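PDB 3K89: malonyl CoA-ACP transacylase, which probably catalyses transfer of the malonyl group from malonyl-CoA to holo-acyl carrier protein, supplying malonyl units for fatty acid synthesis. Local coordinates for residues 83-95 with 224-236. Numbering follows the deposited sequence.
Sequences RGQRPALLAGHSL and HAPQIPVVQNVDA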
loop_
_atom_site.group_PDB
_atom_site.type_symbol
_atom_site.label_atom_id
_atom_site.label_comp_id
_atom_site.label_asym_id
_atom_site.label_seq_id
_atom_site.Cartn_x
_atom_site.Cartn_y
_atom_site.Cartn_z
ATOM N N ARG A 83 -21.374 10.358 -6.481
ATOM C CA ARG A 83 -22.441 9.637 -5.778
ATOM C C ARG A 83 -22.256 8.131 -5.784
ATOM O O ARG A 83 -23.229 7.382 -5.800
ATOM C CB ARG A 83 -23.839 10.001 -6.332
ATOM C CG ARG A 83 -24.185 11.494 -6.328
ATOM C CD ARG A 83 -24.729 11.975 -4.980
ATOM N NE ARG A 83 -23.858 11.619 -3.858
ATOM C CZ ARG A 83 -22.667 12.164 -3.620
ATOM N NH1 ARG A 83 -22.171 13.096 -4.430
ATOM N NH2 ARG A 83 -21.959 11.761 -2.570
ATOM N N GLY A 84 -21.008 7.680 -5.769
ATOM C CA GLY A 84 -20.749 6.264 -5.580
ATOM C C GLY A 84 -21.133 5.884 -4.160
ATOM O O GLY A 84 -21.115 6.730 -3.261
ATOM N N GLN A 85 -21.488 4.617 -3.960
ATOM C CA GLN A 85 -21.793 4.106 -2.625
ATOM C C GLN A 85 -20.607 4.354 -1.680
ATOM O O GLN A 85 -19.457 4.138 -2.064
ATOM C CB GLN A 85 -22.126 2.609 -2.690
ATOM C CG GLN A 85 -23.475 2.290 -3.371
ATOM C CD GLN A 85 -23.724 0.791 -3.609
ATOM O OE1 GLN A 85 -24.799 0.404 -4.088
ATOM N NE2 GLN A 85 -22.739 -0.051 -3.285
ATOM N N ARG A 86 -20.887 4.838 -0.467
ATOM C CA ARG A 86 -19.850 4.976 0.560
ATOM C C ARG A 86 -19.463 3.630 1.170
ATOM O O ARG A 86 -20.330 2.897 1.662
ATOM C CB ARG A 86 -20.289 5.936 1.671
ATOM C CG ARG A 86 -19.559 7.259 1.675
ATOM C CD ARG A 86 -20.232 8.270 2.607
ATOM N NE ARG A 86 -20.540 7.717 3.933
ATOM C CZ ARG A 86 -19.688 7.672 4.959
ATOM N NH1 ARG A 86 -18.452 8.136 4.834
ATOM N NH2 ARG A 86 -20.073 7.152 6.120
ATOM N N PRO A 87 -18.154 3.300 1.159
ATOM C CA PRO A 87 -17.737 2.048 1.772
ATOM C C PRO A 87 -17.896 2.061 3.297
ATOM O O PRO A 87 -17.811 3.129 3.918
ATOM C CB PRO A 87 -16.259 1.926 1.366
ATOM C CG PRO A 87 -15.806 3.345 1.183
ATOM C CD PRO A 87 -17.012 4.076 0.628
ATOM N N ALA A 88 -18.122 0.882 3.877
ATOM C CA ALA A 88 -18.271 0.735 5.311
ATOM C C ALA A 88 -16.918 0.557 5.992
ATOM O O ALA A 88 -16.787 0.822 7.195
ATOM C CB ALA A 88 -19.174 -0.437 5.640
ATOM N N LEU A 89 -15.923 0.094 5.225
ATOM C CA LEU A 89 -14.567 -0.112 5.748
ATOM C C LEU A 89 -13.530 0.230 4.684
ATOM O O LEU A 89 -13.822 0.147 3.497
ATOM C CB LEU A 89 -14.382 -1.564 6.160
ATOM C CG LEU A 89 -15.207 -2.095 7.340
ATOM C CD1 LEU A 89 -15.149 -3.610 7.414
ATOM C CD2 LEU A 89 -14.760 -1.467 8.667
ATOM N N LEU A 90 -12.331 0.598 5.139
ATOM C CA LEU A 90 -11.182 0.894 4.271
ATOM C C LEU A 90 -9.966 0.072 4.701
ATOM O O LEU A 90 -9.861 -0.358 5.854
ATOM C CB LEU A 90 -10.799 2.372 4.382
ATOM C CG LEU A 90 -11.901 3.420 4.240
ATOM C CD1 LEU A 90 -11.310 4.803 4.498
ATOM C CD2 LEU A 90 -12.513 3.388 2.855
ATOM N N ALA A 91 -9.043 -0.139 3.764
ATOM C CA ALA A 91 -7.709 -0.666 4.082
ATOM C C ALA A 91 -6.767 -0.256 2.949
ATOM O O ALA A 91 -7.209 0.186 1.899
ATOM C CB ALA A 91 -7.732 -2.185 4.244
ATOM N N GLY A 92 -5.469 -0.393 3.152
ATOM C CA GLY A 92 -4.556 -0.124 2.045
ATOM C C GLY A 92 -3.256 -0.819 2.288
ATOM O O GLY A 92 -2.951 -1.151 3.433
ATOM N N HIS A 93 -2.488 -1.020 1.225
ATOM C CA HIS A 93 -1.300 -1.836 1.315
ATOM C C HIS A 93 -0.082 -0.964 1.551
ATOM O O HIS A 93 0.321 -0.232 0.656
ATOM C CB HIS A 93 -1.154 -2.651 0.026
ATOM C CG HIS A 93 -0.181 -3.782 0.141
ATOM N ND1 HIS A 93 1.169 -3.581 0.348
ATOM C CD2 HIS A 93 -0.363 -5.121 0.079
ATOM C CE1 HIS A 93 1.780 -4.753 0.409
ATOM N NE2 HIS A 93 0.870 -5.708 0.260
ATOM N N SER A 94 0.444 -1.027 2.781
ATOM C CA SER A 94 1.651 -0.291 3.205
ATOM C C SER A 94 1.418 1.224 3.073
ATOM O O SER A 94 0.734 1.813 3.901
ATOM C CB SER A 94 2.862 -0.777 2.412
ATOM O OG SER A 94 4.056 -0.212 2.948
ATOM N N LEU A 95 1.938 1.850 2.014
ATOM C CA LEU A 95 1.610 3.248 1.729
ATOM C C LEU A 95 0.090 3.438 1.676
ATOM O O LEU A 95 -0.430 4.458 2.149
ATOM C CB LEU A 95 2.274 3.679 0.397
ATOM C CG LEU A 95 2.015 5.081 -0.190
ATOM C CD1 LEU A 95 0.649 5.204 -0.899
ATOM C CD2 LEU A 95 2.142 6.163 0.878
ATOM N N HIS A 224 -7.390 13.373 13.270
ATOM C CA HIS A 224 -8.831 13.465 13.456
ATOM C C HIS A 224 -9.471 12.090 13.583
ATOM O O HIS A 224 -8.901 11.072 13.135
ATOM C CB HIS A 224 -9.434 14.226 12.273
ATOM C CG HIS A 224 -8.774 15.542 12.020
ATOM N ND1 HIS A 224 -9.018 16.656 12.796
ATOM C CD2 HIS A 224 -7.854 15.920 11.103
ATOM C CE1 HIS A 224 -8.287 17.665 12.360
ATOM N NE2 HIS A 224 -7.563 17.244 11.338
ATOM N N ALA A 225 -10.660 12.049 14.184
ATOM C CA ALA A 225 -11.415 10.802 14.314
ATOM C C ALA A 225 -11.782 10.264 12.918
ATOM O O ALA A 225 -12.186 11.041 12.043
ATOM C CB ALA A 225 -12.670 11.034 15.142
ATOM N N PRO A 226 -11.589 8.953 12.683
ATOM C CA PRO A 226 -11.925 8.459 11.340
ATOM C C PRO A 226 -13.432 8.439 11.092
ATOM O O PRO A 226 -14.206 8.044 11.968
ATOM C CB PRO A 226 -11.361 7.032 11.322
ATOM C CG PRO A 226 -11.270 6.637 12.770
ATOM C CD PRO A 226 -10.960 7.916 13.517
ATOM N N GLN A 227 -13.815 8.841 9.887
ATOM C CA GLN A 227 -15.215 8.812 9.450
ATOM C C GLN A 227 -15.631 7.441 8.938
ATOM O O GLN A 227 -16.839 7.123 8.872
ATOM C CB GLN A 227 -15.420 9.859 8.372
ATOM C CG GLN A 227 -15.275 11.275 8.910
ATOM C CD GLN A 227 -14.795 12.258 7.855
ATOM O OE1 GLN A 227 -14.854 11.985 6.652
ATOM N NE2 GLN A 227 -14.305 13.414 8.306
ATOM N N ILE A 228 -14.632 6.634 8.567
ATOM C CA ILE A 228 -14.830 5.251 8.135
ATOM C C ILE A 228 -13.672 4.469 8.744
ATOM O O ILE A 228 -12.543 4.949 8.681
ATOM C CB ILE A 228 -14.782 5.090 6.569
ATOM C CG1 ILE A 228 -15.755 6.057 5.875
ATOM C CG2 ILE A 228 -15.082 3.643 6.161
ATOM C CD1 ILE A 228 -15.601 6.150 4.339
ATOM N N PRO A 229 -13.937 3.298 9.353
ATOM C CA PRO A 229 -12.835 2.602 10.028
ATOM C C PRO A 229 -11.822 2.054 9.026
ATOM O O PRO A 229 -12.200 1.618 7.929
ATOM C CB PRO A 229 -13.517 1.458 10.782
ATOM C CG PRO A 229 -15.002 1.842 10.813
ATOM C CD PRO A 229 -15.226 2.606 9.561
ATOM N N VAL A 230 -10.567 2.062 9.449
ATOM C CA VAL A 230 -9.454 1.535 8.649
ATOM C C VAL A 230 -8.888 0.259 9.279
ATOM O O VAL A 230 -8.390 0.265 10.421
ATOM C CB VAL A 230 -8.353 2.609 8.473
ATOM C CG1 VAL A 230 -7.201 2.071 7.629
ATOM C CG2 VAL A 230 -8.932 3.856 7.826
ATOM N N VAL A 231 -8.999 -0.839 8.538
ATOM C CA VAL A 231 -8.364 -2.097 8.936
ATOM C C VAL A 231 -6.863 -2.006 8.620
ATOM O O VAL A 231 -6.496 -1.871 7.450
ATOM C CB VAL A 231 -9.002 -3.285 8.189
ATOM C CG1 VAL A 231 -8.319 -4.582 8.586
ATOM C CG2 VAL A 231 -10.498 -3.343 8.477
ATOM N N GLN A 232 -6.022 -2.055 9.658
ATOM C CA GLN A 232 -4.583 -1.759 9.524
ATOM C C GLN A 232 -3.748 -3.020 9.312
ATOM O O GLN A 232 -4.101 -4.107 9.766
ATOM C CB GLN A 232 -4.127 -0.932 10.715
ATOM C CG GLN A 232 -4.698 0.487 10.632
ATOM C CD GLN A 232 -4.099 1.448 11.635
ATOM O OE1 GLN A 232 -3.002 2.015 11.419
ATOM N NE2 GLN A 232 -4.829 1.688 12.715
ATOM N N ASN A 233 -2.652 -2.869 8.574
ATOM C CA ASN A 233 -1.834 -3.988 8.098
ATOM C C ASN A 233 -1.128 -4.794 9.171
ATOM O O ASN A 233 -0.846 -5.983 8.969
ATOM C CB ASN A 233 -0.692 -3.481 7.183
ATOM C CG ASN A 233 -1.160 -2.888 5.821
ATOM O OD1 ASN A 233 -0.364 -2.220 5.165
ATOM N ND2 ASN A 233 -2.384 -3.170 5.378
ATOM N N VAL A 234 -0.735 -4.148 10.269
ATOM C CA VAL A 234 0.168 -4.836 11.200
ATOM C C VAL A 234 -0.545 -6.044 11.826
ATOM O O VAL A 234 0.080 -7.069 12.087
ATOM C CB VAL A 234 0.753 -3.882 12.270
ATOM C CG1 VAL A 234 -0.335 -3.330 13.224
ATOM C CG2 VAL A 234 1.868 -4.585 13.067
ATOM N N ASP A 235 -1.852 -5.918 12.044
ATOM C CA ASP A 235 -2.598 -6.972 12.726
ATOM C C ASP A 235 -4.003 -7.212 12.188
ATOM O O ASP A 235 -4.800 -7.937 12.814
ATOM C CB ASP A 235 -2.638 -6.664 14.230
ATOM C CG ASP A 235 -3.341 -5.354 14.551
ATOM O OD1 ASP A 235 -3.546 -5.083 15.760
ATOM O OD2 ASP A 235 -3.708 -4.608 13.618
ATOM N N ALA A 236 -4.302 -6.609 11.037
ATOM C CA ALA A 236 -5.586 -6.805 10.369
ATOM C C ALA A 236 -6.748 -6.435 11.284
ATOM O O ALA A 236 -7.795 -7.109 11.291
ATOM C CB ALA A 236 -5.707 -8.252 9.852
HETATM O O HOH W 1 -18.661 5.075 8.289
HETATM O O HOH W 2 -4.672 -0.704 5.850
#
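Asn233 holds its CG beside its own backbone N and anti to the carbonyl carbon (chi1 -68°), which carries the flat carboxamide up against the turn at Gly92-Ser94. Ile228 has the same first torsion for CG1; its CG2, left anti to the N, lies against CG of Leu90 at 3.7 Å, the two side chains meeting at about a right angle. The other branch of Ile228 reaches Arg86, with Ile228 CD1 3.5 Å from Arg86 NH1, so a beta-branched residue fills two directions at once.

Between these ends the backbones run side by side in the same general direction. Leu90 is gripped at both its backbone polar atoms: its N donates to Pro229 O (3.0 Å), and its O receives Val231 N (2.9 Å). Proline, which has no N-H to give, suits position 229, since this pairing asks only for its carbonyl, and the ring packs on CD2 of Leu89. Beyond this single bridge, a water accepts from Gly92 N and donates to Val231 O, continuing the link where the chains part.

Asn233 then uses both halves of its amide, a task well matched to asparagine. ND2 of Asn233 donates to Gly92 O at 2.9 Å, tilted out of the carbonyl plane, whereas its OD1 takes Ser94 N at 2.8 Å, in the plane of the side-chain carbonyl. Ser94 is thus held by its backbone, while its OG hydrogen-bonds His203 and Arg119. Its strained backbone (phi 61°, psi -101°) and the Gly92-x-Ser94-x-Gly sequence, placed between strand 86-92 and helix 95-103, are consistent with the nucleophile elbow of the acyltransferase fold, with Ser94 and His203 the predicted catalytic pair.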